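Helicase-like protein (Bacteroides thetaiotaomicron, PDB 2FG1) has a macrodomain fold and probably removes ADP-ribose by hydrolysis from ADP-ribosylated thymidine in DNA, although its function has not been established. Local coordinates at residues 13-17 / 153-157; 21-25 / 117-123; 28-34 / 49-54; 63-69 / 80-86. One frame throughout, in Å; residues are numbered along the deposited sequence.

Contact 1: 13-17 / 153-157; sequences ATAPI and VTVYD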
loop_
_atom_site.group_PDB
_atom_site.type_symbol
_atom_site.label_atom_id
_atom_site.label_comp_id
_atom_site.label_asym_id
_atom_site.label_seq_id
_atom_site.Cartn_x
_atom_site.Cartn_y
_atom_site.Cartn_z
ATOM N N ALA A 13 0.434 5.838 9.760
ATOM C CA ALA A 13 0.763 4.458 9.425
ATOM C C ALA A 13 2.272 4.200 9.427
ATOM O O ALA A 13 2.698 3.044 9.480
ATOM C CB ALA A 13 0.142 4.055 8.093
ATOM N N THR A 14 3.083 5.262 9.398
ATOM C CA THR A 14 4.544 5.075 9.505
ATOM C C THR A 14 4.982 4.835 10.949
ATOM O O THR A 14 6.163 4.551 11.203
ATOM C CB THR A 14 5.374 6.226 8.878
ATOM O OG1 THR A 14 5.209 7.416 9.648
ATOM C CG2 THR A 14 4.958 6.481 7.436
ATOM N N ALA A 15 4.035 4.947 11.887
ATOM C CA ALA A 15 4.269 4.609 13.287
ATOM C C ALA A 15 3.251 3.538 13.701
ATOM O O ALA A 15 2.346 3.804 14.498
ATOM C CB ALA A 15 4.147 5.846 14.167
ATOM N N PRO A 16 3.361 2.331 13.122
ATOM C CA PRO A 16 2.286 1.343 13.291
ATOM C C PRO A 16 2.199 0.749 14.692
ATOM O O PRO A 16 3.223 0.571 15.369
ATOM C CB PRO A 16 2.647 0.266 12.275
ATOM C CG PRO A 16 4.152 0.352 12.166
ATOM C CD PRO A 16 4.446 1.819 12.258
ATOM N N ILE A 17 0.975 0.460 15.122
ATOM C CA ILE A 17 0.708 -0.039 16.468
ATOM C C ILE A 17 0.985 -1.527 16.618
ATOM O O ILE A 17 1.172 -2.244 15.637
ATOM C CB ILE A 17 -0.768 0.219 16.886
ATOM C CG1 ILE A 17 -1.729 -0.617 16.032
ATOM C CG2 ILE A 17 -1.075 1.722 16.845
ATOM C CD1 ILE A 17 -3.149 -0.749 16.591
ATOM N N VAL A 153 -5.680 -5.882 9.825
ATOM C CA VAL A 153 -5.478 -4.656 9.051
ATOM C C VAL A 153 -5.849 -3.466 9.905
ATOM O O VAL A 153 -6.947 -3.434 10.451
ATOM C CB VAL A 153 -6.350 -4.629 7.770
ATOM C CG1 VAL A 153 -6.157 -3.321 7.010
ATOM C CG2 VAL A 153 -6.036 -5.815 6.862
ATOM N N THR A 154 -4.930 -2.506 10.003
ATOM C CA THR A 154 -5.168 -1.239 10.685
ATOM C C THR A 154 -5.050 -0.100 9.685
ATOM O O THR A 154 -4.054 -0.016 8.958
ATOM C CB THR A 154 -4.171 -1.037 11.850
ATOM O OG1 THR A 154 -4.255 -2.170 12.730
ATOM C CG2 THR A 154 -4.500 0.213 12.665
ATOM N N VAL A 155 -6.087 0.738 9.646
ATOM C CA VAL A 155 -6.131 1.926 8.791
ATOM C C VAL A 155 -5.970 3.132 9.706
ATOM O O VAL A 155 -6.660 3.242 10.726
ATOM C CB VAL A 155 -7.459 2.013 7.985
ATOM C CG1 VAL A 155 -7.535 3.315 7.193
ATOM C CG2 VAL A 155 -7.594 0.823 7.029
ATOM N N TYR A 156 -5.051 4.019 9.316
ATOM C CA TYR A 156 -4.650 5.161 10.126
ATOM C C TYR A 156 -5.226 6.435 9.538
ATOM O O TYR A 156 -4.908 6.783 8.401
ATOM C CB TYR A 156 -3.110 5.250 10.188
ATOM C CG TYR A 156 -2.487 4.076 10.906
ATOM C CD1 TYR A 156 -2.016 4.216 12.201
ATOM C CD2 TYR A 156 -2.394 2.826 10.298
ATOM C CE1 TYR A 156 -1.460 3.140 12.877
ATOM C CE2 TYR A 156 -1.853 1.735 10.971
ATOM C CZ TYR A 156 -1.383 1.909 12.258
ATOM O OH TYR A 156 -0.851 0.843 12.944
ATOM N N ASP A 157 -6.080 7.107 10.307
ATOM C CA ASP A 157 -6.725 8.349 9.896
ATOM C C ASP A 157 -5.858 9.521 10.348
ATOM O O ASP A 157 -5.513 9.632 11.533
ATOM C CB ASP A 157 -8.115 8.496 10.547
ATOM C CG ASP A 157 -9.154 7.505 10.018
ATOM O OD1 ASP A 157 -8.916 6.800 9.015
ATOM O OD2 ASP A 157 -10.233 7.442 10.644
#
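This is a loop packed on a sheet: residues 13-17, in the connection between strand 7-10 and strand 22-29, lie against the last strand of the chain, 153-157. Nearly everything turns on one side chain, Tyr156, whose CA-to-CB bond points at the loop and whose ring the loop wraps. At the start of the loop, Ala13 CA sits over the ring face, 3.8 Å from its centroid and 19° off the normal, a CH-pi contact, while Ala13 CB comes to 3.6 Å from Tyr156 CD2. The chain then curls past the phenol end, with Pro16 CA 3.2 Å from Tyr156 OH. At the edge of the ring, Ile17 N donates a nearly straight hydrogen bond (163°) to Tyr156 OH at 2.9 Å. The same hydroxyl also bonds to His122 of strand 120-123, so it ties loop and sheet together from within. Two residues back along the strand, Thr154 points the same way, but more loosely: its OG1 is 4.3 Å from Ile17 CD1. Strand 153-157 itself is flanked by 7-10 and 120-123, with parallel backbone pairing of Val155 to Leu7 and Ile9, and of Thr154 to Val121 and Met123. Val153 and Val155 face helix 135-147 on the other side of the strand, while Thr14 turns away from the strand onto Phe38, Ala41 and Leu42 of helix 38-45.

Contact 2: 21-25 / 117-123; sequences VKVIT and HKASVHM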
loop_
_atom_site.group_PDB
_atom_site.type_symbol
_atom_site.label_atom_id
_atom_site.label_comp_id
_atom_site.label_asym_id
_atom_site.label_seq_id
_atom_site.Cartn_x
_atom_site.Cartn_y
_atom_site.Cartn_z
ATOM N N VAL A 21 5.473 -8.963 13.398
ATOM C CA VAL A 21 5.943 -8.493 12.107
ATOM C C VAL A 21 4.841 -7.643 11.460
ATOM O O VAL A 21 3.657 -7.997 11.501
ATOM C CB VAL A 21 6.347 -9.680 11.189
ATOM C CG1 VAL A 21 6.897 -9.180 9.871
ATOM C CG2 VAL A 21 7.387 -10.579 11.872
ATOM N N LYS A 22 5.233 -6.515 10.877
ATOM C CA LYS A 22 4.282 -5.544 10.330
ATOM C C LYS A 22 4.656 -5.172 8.904
ATOM O O LYS A 22 5.844 -5.041 8.583
ATOM C CB LYS A 22 4.263 -4.276 11.191
ATOM C CG LYS A 22 4.016 -4.500 12.686
ATOM C CD LYS A 22 4.301 -3.233 13.493
ATOM C CE LYS A 22 4.298 -3.497 14.986
ATOM N NZ LYS A 22 4.363 -2.217 15.742
ATOM N N VAL A 23 3.644 -4.992 8.061
ATOM C CA VAL A 23 3.835 -4.537 6.679
ATOM C C VAL A 23 3.009 -3.274 6.480
ATOM O O VAL A 23 1.772 -3.296 6.642
ATOM C CB VAL A 23 3.414 -5.610 5.650
ATOM C CG1 VAL A 23 3.630 -5.111 4.228
ATOM C CG2 VAL A 23 4.200 -6.907 5.865
ATOM N N ILE A 24 3.681 -2.176 6.146
ATOM C CA ILE A 24 3.000 -0.925 5.810
ATOM C C ILE A 24 2.756 -0.931 4.306
ATOM O O ILE A 24 3.715 -0.997 3.520
ATOM C CB ILE A 24 3.870 0.288 6.181
ATOM C CG1 ILE A 24 4.090 0.353 7.691
ATOM C CG2 ILE A 24 3.234 1.603 5.681
ATOM C CD1 ILE A 24 5.270 1.228 8.094
ATOM N N THR A 25 1.495 -0.863 3.891
ATOM C CA THR A 25 1.135 -0.945 2.475
ATOM C C THR A 25 0.673 0.408 1.973
ATOM O O THR A 25 -0.135 1.063 2.627
ATOM C CB THR A 25 -0.015 -1.941 2.229
ATOM O OG1 THR A 25 -1.167 -1.540 2.986
ATOM C CG2 THR A 25 0.365 -3.344 2.641
ATOM N N HIS A 117 5.087 -14.400 6.575
ATOM C CA HIS A 117 5.836 -13.734 7.639
ATOM C C HIS A 117 5.046 -13.568 8.939
ATOM O O HIS A 117 5.538 -12.950 9.894
ATOM C CB HIS A 117 6.410 -12.408 7.131
ATOM C CG HIS A 117 7.478 -12.585 6.100
ATOM N ND1 HIS A 117 7.213 -12.621 4.749
ATOM C CD2 HIS A 117 8.813 -12.776 6.228
ATOM C CE1 HIS A 117 8.342 -12.808 4.086
ATOM N NE2 HIS A 117 9.327 -12.904 4.961
ATOM N N LYS A 118 3.845 -14.146 8.989
ATOM C CA LYS A 118 2.959 -14.061 10.165
ATOM C C LYS A 118 2.742 -12.599 10.561
ATOM O O LYS A 118 2.762 -12.248 11.751
ATOM C CB LYS A 118 3.513 -14.886 11.337
ATOM C CG LYS A 118 3.734 -16.358 10.995
ATOM C CD LYS A 118 4.270 -17.138 12.189
ATOM C CE LYS A 118 4.530 -18.598 11.815
ATOM N NZ LYS A 118 3.311 -19.240 11.231
ATOM N N ALA A 119 2.521 -11.764 9.550
ATOM C CA ALA A 119 2.511 -10.323 9.732
ATOM C C ALA A 119 1.113 -9.738 9.754
ATOM O O ALA A 119 0.140 -10.391 9.370
ATOM C CB ALA A 119 3.339 -9.667 8.657
ATOM N N SER A 120 1.035 -8.494 10.210
ATOM C CA SER A 120 -0.184 -7.683 10.108
ATOM C C SER A 120 0.060 -6.538 9.135
ATOM O O SER A 120 1.202 -6.210 8.809
ATOM C CB SER A 120 -0.555 -7.125 11.475
ATOM O OG SER A 120 0.511 -6.360 12.019
ATOM N N VAL A 121 -1.032 -5.939 8.665
ATOM C CA VAL A 121 -0.996 -4.863 7.669
ATOM C C VAL A 121 -1.418 -3.535 8.281
ATOM O O VAL A 121 -2.350 -3.473 9.096
ATOM C CB VAL A 121 -1.862 -5.237 6.451
ATOM C CG1 VAL A 121 -2.090 -4.054 5.505
ATOM C CG2 VAL A 121 -1.204 -6.379 5.690
ATOM N N HIS A 122 -0.709 -2.483 7.878
ATOM C CA HIS A 122 -0.882 -1.140 8.402
ATOM C C HIS A 122 -0.895 -0.186 7.227
ATOM O O HIS A 122 -0.009 -0.250 6.374
ATOM C CB HIS A 122 0.257 -0.839 9.375
ATOM C CG HIS A 122 0.271 -1.789 10.523
ATOM N ND1 HIS A 122 -0.339 -1.504 11.723
ATOM C CD2 HIS A 122 0.704 -3.069 10.605
ATOM C CE1 HIS A 122 -0.234 -2.554 12.520
ATOM N NE2 HIS A 122 0.388 -3.518 11.861
HETATM N N MSE A 123 -1.894 0.690 7.157
HETATM C CA MSE A 123 -2.030 1.506 5.959
HETATM C C MSE A 123 -2.697 2.829 6.220
HETATM O O MSE A 123 -3.509 2.950 7.126
HETATM C CB MSE A 123 -2.827 0.745 4.894
HETATM C CG MSE A 123 -4.273 0.428 5.291
HETATM SE SE MSE A 123 -5.348 -0.226 3.860
HETATM C CE MSE A 123 -4.666 -1.997 3.688
HETATM O O HOH W 1 1.897 -8.154 13.571
HETATM O O HOH W 2 4.407 -11.620 13.879
#
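Four backbone hydrogen bonds hold these two strands together in parallel. Ser120 N donates to Val21 O (3.0 Å), Val23 N to Ser120 O (2.8 Å), His122 N to Val23 O (2.9 Å) and Thr25 N to His122 O (3.0 Å), so Lys22, Val23 and Ile24 pair with Ser120, Val121 and His122. The short CA-H...O approaches of Ile24 CA to His122 O (3.1 Å) and Val121 CA to Val23 O (3.3 Å) fill in between. Side-chain and water bonds add to this at the start of the pairing. His122 NE2 donates to Ser120 OG at 2.8 Å, and that hydroxyl donates a hydrogen bond to a water, which in turn donates to Val21 O. A second water bridges Val21 N and Lys118 O, just where a Schellman motif with positive phi at Lys118 turns the chain out of helix 100-117. Packing differs between the faces. Val23, Val121 and Ala119 lie against helix 100-117, with Val21 CG1 and Val23 CG2 at 3.8 and 4.0 Å from Ala119 CB. On the face of Lys22, Ile24 and His122, Lys22 CB reaches His122 CD2 at 3.8 Å, the imidazole ND1 bonds to Tyr156, and the lysine amine leads off to Gly18. The chemistry implies a main-chain join, as in other parallel alpha/beta sheets: apolar beneath its helix, and on the other face carrying a polar chain through His122.

Contact 3: 28-34 / 49-54; sequences CNDIGGW and PEEAYR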
loop_
_atom_site.group_PDB
_atom_site.type_symbol
_atom_site.label_atom_id
_atom_site.label_comp_id
_atom_site.label_asym_id
_atom_site.label_seq_id
_atom_site.Cartn_x
_atom_site.Cartn_y
_atom_site.Cartn_z
ATOM N N CYS A 28 1.534 3.169 -5.000
ATOM C CA CYS A 28 2.455 3.899 -5.845
ATOM C C CYS A 28 1.922 3.990 -7.261
ATOM O O CYS A 28 1.080 3.192 -7.699
ATOM C CB CYS A 28 3.807 3.175 -5.863
ATOM S SG CYS A 28 4.635 3.103 -4.290
ATOM N N ASN A 29 2.422 4.971 -7.996
ATOM C CA ASN A 29 2.084 5.079 -9.409
ATOM C C ASN A 29 3.053 4.309 -10.306
ATOM O O ASN A 29 4.122 3.843 -9.866
ATOM C CB ASN A 29 2.005 6.545 -9.831
ATOM C CG ASN A 29 3.324 7.246 -9.671
ATOM O OD1 ASN A 29 4.237 7.053 -10.476
ATOM N ND2 ASN A 29 3.457 8.019 -8.596
ATOM N N ASP A 30 2.665 4.189 -11.571
ATOM C CA ASP A 30 3.438 3.426 -12.552
ATOM C C ASP A 30 4.370 4.276 -13.422
ATOM O O ASP A 30 4.816 3.810 -14.475
ATOM C CB ASP A 30 2.504 2.569 -13.425
ATOM C CG ASP A 30 1.517 3.395 -14.232
ATOM O OD1 ASP A 30 1.552 4.644 -14.154
ATOM O OD2 ASP A 30 0.706 2.776 -14.962
ATOM N N ILE A 31 4.662 5.503 -12.993
ATOM C CA ILE A 31 5.591 6.353 -13.745
ATOM C C ILE A 31 6.834 6.754 -12.951
ATOM O O ILE A 31 7.633 7.564 -13.419
ATOM C CB ILE A 31 4.909 7.607 -14.384
ATOM C CG1 ILE A 31 4.506 8.652 -13.342
ATOM C CG2 ILE A 31 3.734 7.202 -15.262
ATOM C CD1 ILE A 31 4.356 10.068 -13.932
ATOM N N GLY A 32 7.012 6.189 -11.761
ATOM C CA GLY A 32 8.192 6.482 -10.963
ATOM C C GLY A 32 8.104 7.754 -10.138
ATOM O O GLY A 32 9.108 8.198 -9.586
ATOM N N GLY A 33 6.914 8.343 -10.021
ATOM C CA GLY A 33 6.751 9.568 -9.225
ATOM C C GLY A 33 6.701 9.282 -7.742
ATOM O O GLY A 33 5.995 8.367 -7.315
ATOM N N TRP A 34 7.437 10.057 -6.948
ATOM C CA TRP A 34 7.408 9.897 -5.499
ATOM C C TRP A 34 7.597 11.274 -4.894
ATOM O O TRP A 34 8.717 11.728 -4.668
ATOM C CB TRP A 34 8.500 8.907 -5.080
ATOM C CG TRP A 34 8.579 8.535 -3.619
ATOM C CD1 TRP A 34 8.978 9.324 -2.571
ATOM C CD2 TRP A 34 8.335 7.231 -3.066
ATOM N NE1 TRP A 34 8.984 8.594 -1.396
ATOM C CE2 TRP A 34 8.590 7.309 -1.678
ATOM C CE3 TRP A 34 7.913 6.012 -3.608
ATOM C CZ2 TRP A 34 8.426 6.215 -0.830
ATOM C CZ3 TRP A 34 7.778 4.919 -2.765
ATOM C CH2 TRP A 34 8.034 5.030 -1.396
ATOM N N PRO A 49 12.322 2.768 1.358
ATOM C CA PRO A 49 11.199 2.552 0.427
ATOM C C PRO A 49 11.307 3.380 -0.854
ATOM O O PRO A 49 11.127 2.848 -1.948
ATOM C CB PRO A 49 9.964 2.940 1.255
ATOM C CG PRO A 49 10.391 2.713 2.673
ATOM C CD PRO A 49 11.841 3.167 2.700
ATOM N N GLU A 50 11.631 4.665 -0.712
ATOM C CA GLU A 50 11.776 5.530 -1.871
ATOM C C GLU A 50 12.909 5.070 -2.795
ATOM O O GLU A 50 12.737 4.981 -4.014
ATOM C CB GLU A 50 12.032 6.972 -1.426
ATOM C CG GLU A 50 12.242 7.916 -2.613
ATOM C CD GLU A 50 12.480 9.353 -2.212
ATOM O OE1 GLU A 50 12.299 9.721 -1.024
ATOM O OE2 GLU A 50 12.868 10.126 -3.115
ATOM N N GLU A 51 14.066 4.784 -2.207
ATOM C CA GLU A 51 15.223 4.416 -3.025
ATOM C C GLU A 51 14.986 3.103 -3.774
ATOM O O GLU A 51 15.316 2.978 -4.956
ATOM C CB GLU A 51 16.504 4.380 -2.197
ATOM C CG GLU A 51 17.732 3.900 -3.007
ATOM C CD GLU A 51 18.115 4.805 -4.175
ATOM O OE1 GLU A 51 17.536 5.915 -4.322
ATOM O OE2 GLU A 51 19.021 4.408 -4.945
ATOM N N ALA A 52 14.386 2.135 -3.088
ATOM C CA ALA A 52 14.059 0.867 -3.716
ATOM C C ALA A 52 13.085 1.073 -4.871
ATOM O O ALA A 52 13.233 0.475 -5.936
ATOM C CB ALA A 52 13.503 -0.107 -2.678
ATOM N N TYR A 53 12.079 1.923 -4.648
ATOM C CA TYR A 53 11.085 2.197 -5.687
ATOM C C TYR A 53 11.712 2.892 -6.905
ATOM O O TYR A 53 11.422 2.540 -8.048
ATOM C CB TYR A 53 9.966 3.063 -5.103
ATOM C CG TYR A 53 8.981 3.582 -6.117
ATOM C CD1 TYR A 53 7.934 2.791 -6.576
ATOM C CD2 TYR A 53 9.091 4.879 -6.608
ATOM C CE1 TYR A 53 7.025 3.277 -7.508
ATOM C CE2 TYR A 53 8.186 5.376 -7.528
ATOM C CZ TYR A 53 7.161 4.576 -7.974
ATOM O OH TYR A 53 6.277 5.107 -8.889
ATOM N N ARG A 54 12.556 3.888 -6.657
ATOM C CA ARG A 54 13.190 4.608 -7.756
ATOM C C ARG A 54 14.129 3.698 -8.561
ATOM O O ARG A 54 14.170 3.764 -9.787
ATOM C CB ARG A 54 13.917 5.836 -7.225
ATOM C CG ARG A 54 12.953 6.902 -6.691
ATOM C CD ARG A 54 13.652 8.236 -6.581
ATOM N NE ARG A 54 12.918 9.267 -5.840
ATOM C CZ ARG A 54 11.936 10.039 -6.321
ATOM N NH1 ARG A 54 11.456 9.863 -7.550
ATOM N NH2 ARG A 54 11.427 10.985 -5.537
HETATM O O HOH W 3 11.717 7.925 -9.922
#
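Trp34 and Tyr53 form the apolar centre of this contact, each giving up about 130 Å² to the other segment. Their rings meet obliquely, with Trp34 CE3 3.4 Å from Tyr53 CD2, centroids 5.2 Å apart and planes at 41°. Helix 48-59 also packs on the indole: Trp34 CH2 lies 3.9 Å from Pro49 CB, and Glu50 CG makes a CH-pi contact 3.6 Å from the centroid of the five-membered ring. Cys28 closes on the tyrosine, its CB 3.6 Å from Tyr53 CE1. Farther out the phenol turns polar, Tyr53 OH donating to Asn29 O at 2.7 Å. Asn29 folds the loop: its OD1 accepts from Ile31 N, an Asx turn, and from Gly33 N, both at 3.0 Å, while ND2 returns a bond to Gly33 O at 2.9 Å. At the polar edge, Arg54 NE salt-bridges Glu50 OE2 (2.9 Å), lays its guanidinium face on Trp34 CB, and reaches Gly32 O through a water. In related macrodomains the glycine-rich loop following this strand borders the ADP-ribose cleft, and loop 30-34 may do the same here. Ser43 of helix 38-45 bonds both Trp34 NE1 and Glu50 OE1, and Val39 and Leu42 of that helix also touch the indole; beside it, strand 77-85 pairs with Cys28 through Met82 and Gly84 and sets Asn81 against the side chains of Trp34 and Tyr53.

Contact 4: 63-69 / 80-86; sequences FTLGAVQ and ANMIGQH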
loop_
_atom_site.group_PDB
_atom_site.type_symbol
_atom_site.label_atom_id
_atom_site.label_comp_id
_atom_site.label_asym_id
_atom_site.label_seq_id
_atom_site.Cartn_x
_atom_site.Cartn_y
_atom_site.Cartn_z
ATOM N N PHE A 63 7.831 -3.676 -13.455
ATOM C CA PHE A 63 7.361 -2.398 -12.949
ATOM C C PHE A 63 6.017 -2.133 -13.607
ATOM O O PHE A 63 5.899 -1.330 -14.538
ATOM C CB PHE A 63 8.366 -1.272 -13.225
ATOM C CG PHE A 63 8.084 -0.019 -12.444
ATOM C CD1 PHE A 63 8.562 0.121 -11.142
ATOM C CD2 PHE A 63 7.331 1.013 -12.996
ATOM C CE1 PHE A 63 8.289 1.257 -10.409
ATOM C CE2 PHE A 63 7.058 2.156 -12.273
ATOM C CZ PHE A 63 7.538 2.284 -10.981
ATOM N N THR A 64 5.011 -2.852 -13.124
ATOM C CA THR A 64 3.714 -2.917 -13.790
ATOM C C THR A 64 2.597 -2.807 -12.759
ATOM O O THR A 64 2.772 -3.155 -11.590
ATOM C CB THR A 64 3.540 -4.243 -14.588
ATOM O OG1 THR A 64 3.849 -5.365 -13.753
ATOM C CG2 THR A 64 4.459 -4.264 -15.793
ATOM N N LEU A 65 1.442 -2.330 -13.210
ATOM C CA LEU A 65 0.242 -2.320 -12.383
ATOM C C LEU A 65 -0.015 -3.713 -11.815
ATOM O O LEU A 65 -0.003 -4.706 -12.568
ATOM C CB LEU A 65 -0.964 -1.854 -13.204
ATOM C CG LEU A 65 -0.985 -0.356 -13.523
ATOM C CD1 LEU A 65 -1.946 -0.090 -14.671
ATOM C CD2 LEU A 65 -1.366 0.470 -12.305
ATOM N N GLY A 66 -0.234 -3.791 -10.504
ATOM C CA GLY A 66 -0.463 -5.073 -9.851
ATOM C C GLY A 66 0.763 -5.654 -9.176
ATOM O O GLY A 66 0.630 -6.570 -8.375
ATOM N N ALA A 67 1.946 -5.110 -9.479
ATOM C CA ALA A 67 3.194 -5.595 -8.884
ATOM C C ALA A 67 3.464 -4.946 -7.528
ATOM O O ALA A 67 2.974 -3.846 -7.235
ATOM C CB ALA A 67 4.375 -5.364 -9.832
ATOM N N VAL A 68 4.258 -5.624 -6.703
ATOM C CA VAL A 68 4.585 -5.143 -5.362
ATOM C C VAL A 68 6.060 -5.385 -5.087
ATOM O O VAL A 68 6.591 -6.458 -5.400
ATOM C CB VAL A 68 3.744 -5.877 -4.273
ATOM C CG1 VAL A 68 4.029 -5.298 -2.885
ATOM C CG2 VAL A 68 2.254 -5.798 -4.585
ATOM N N GLN A 69 6.696 -4.399 -4.450
ATOM C CA GLN A 69 8.056 -4.513 -3.937
ATOM C C GLN A 69 8.016 -4.411 -2.423
ATOM O O GLN A 69 7.430 -3.468 -1.881
ATOM C CB GLN A 69 8.896 -3.375 -4.504
ATOM C CG GLN A 69 10.321 -3.291 -3.997
ATOM C CD GLN A 69 10.999 -2.062 -4.534
ATOM O OE1 GLN A 69 10.507 -0.952 -4.366
ATOM N NE2 GLN A 69 12.147 -2.250 -5.183
ATOM N N ALA A 80 5.459 -2.171 1.739
ATOM C CA ALA A 80 5.070 -2.720 0.452
ATOM C C ALA A 80 4.728 -1.576 -0.487
ATOM O O ALA A 80 3.716 -0.885 -0.303
ATOM C CB ALA A 80 3.877 -3.658 0.627
ATOM N N ASN A 81 5.586 -1.374 -1.486
ATOM C CA ASN A 81 5.352 -0.381 -2.539
ATOM C C ASN A 81 4.479 -1.065 -3.597
ATOM O O ASN A 81 4.963 -1.908 -4.338
ATOM C CB ASN A 81 6.683 0.052 -3.185
ATOM C CG ASN A 81 7.622 0.790 -2.233
ATOM O OD1 ASN A 81 7.206 1.507 -1.333
ATOM N ND2 ASN A 81 8.930 0.672 -2.500
HETATM N N MSE A 82 3.191 -0.719 -3.631
HETATM C CA MSE A 82 2.216 -1.422 -4.465
HETATM C C MSE A 82 1.866 -0.576 -5.671
HETATM O O MSE A 82 1.316 0.505 -5.516
HETATM C CB MSE A 82 0.923 -1.666 -3.672
HETATM C CG MSE A 82 1.100 -2.465 -2.367
HETATM SE SE MSE A 82 -0.596 -2.976 -1.550
HETATM C CE MSE A 82 -1.405 -1.210 -1.339
ATOM N N ILE A 83 2.158 -1.054 -6.878
ATOM C CA ILE A 83 1.850 -0.239 -8.057
ATOM C C ILE A 83 0.371 -0.383 -8.397
ATOM O O ILE A 83 -0.047 -1.375 -8.998
ATOM C CB ILE A 83 2.750 -0.565 -9.265
ATOM C CG1 ILE A 83 4.229 -0.406 -8.893
ATOM C CG2 ILE A 83 2.393 0.353 -10.439
ATOM C CD1 ILE A 83 5.177 -0.736 -10.039
ATOM N N GLY A 84 -0.419 0.615 -7.998
ATOM C CA GLY A 84 -1.876 0.524 -8.085
ATOM C C GLY A 84 -2.588 1.706 -8.701
ATOM O O GLY A 84 -3.816 1.780 -8.656
ATOM N N GLN A 85 -1.826 2.634 -9.259
ATOM C CA GLN A 85 -2.442 3.743 -9.962
ATOM C C GLN A 85 -1.676 4.061 -11.237
ATOM O O GLN A 85 -0.453 3.920 -11.307
ATOM C CB GLN A 85 -2.626 4.968 -9.058
ATOM C CG GLN A 85 -1.374 5.744 -8.818
ATOM C CD GLN A 85 -1.622 7.014 -8.011
ATOM O OE1 GLN A 85 -1.829 6.949 -6.794
ATOM N NE2 GLN A 85 -1.579 8.171 -8.679
ATOM N N HIS A 86 -2.432 4.459 -12.251
ATOM C CA HIS A 86 -1.891 4.739 -13.567
ATOM C C HIS A 86 -1.666 6.235 -13.708
ATOM O O HIS A 86 -2.618 7.018 -13.683
ATOM C CB HIS A 86 -2.862 4.239 -14.633
ATOM C CG HIS A 86 -2.390 4.472 -16.031
ATOM N ND1 HIS A 86 -1.173 4.016 -16.493
ATOM C CD2 HIS A 86 -2.972 5.116 -17.070
ATOM C CE1 HIS A 86 -1.030 4.362 -17.761
ATOM N NE2 HIS A 86 -2.103 5.035 -18.132
#
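Ile83 loses more surface here than any other residue, 133 Å². Its CD1 sits squarely over the Phe63 ring, 3.6 Å from the centroid and 10° off the normal, and its CG2 lies 4.2 Å from Leu65 CD2. Its backbone is held as well: Gly66 N donates to Ile83 O and Ile83 N to Ala67 O, both at 2.9 Å. Leu65, next in buried area, starts away from the strand but bends back, bringing CD2 to 3.7 Å from Gln85 O. It occupies a type II turn from Thr64 to Ala67, with Gly66 at phi 98°, that swings the chain into strand 68-74. Gln69 forms a hydrogen-bonded antiparallel pair with Asn81, doubled by Asn81 ND2 to Gln69 OE1 at 2.9 Å. Asn81 also bonds His26 and Pro49, and Gln69 bonds Ala52, which fastens helix 48-59 to this face. The result is a beta hairpin, 68-74 with 77-85, which adds one antiparallel edge strand, 68-74, to the otherwise parallel macrodomain sheet.

All four contacts draw on one mixed sheet, ordered 7-10, 153-157, 120-123, 22-29, 77-85, 68-74. Contacts 1 and 2 occupy one half, centres about 10 Å apart, and touch where Tyr156 meets His122; contacts 3 and 4 occupy the other, about 9 Å apart, linked by Cys28 to Met82 and Asp30 to His86. Centres in different halves are about 17 to 21 Å apart. Strand 22-29 spans the divide, serving contact 2 with its start and contact 3 with its end. Along the chain contact 3 closes before contact 4 opens; both fall between the segments of contact 2, itself enclosed by contact 1. One compact macrodomain is thus closed by its last strand.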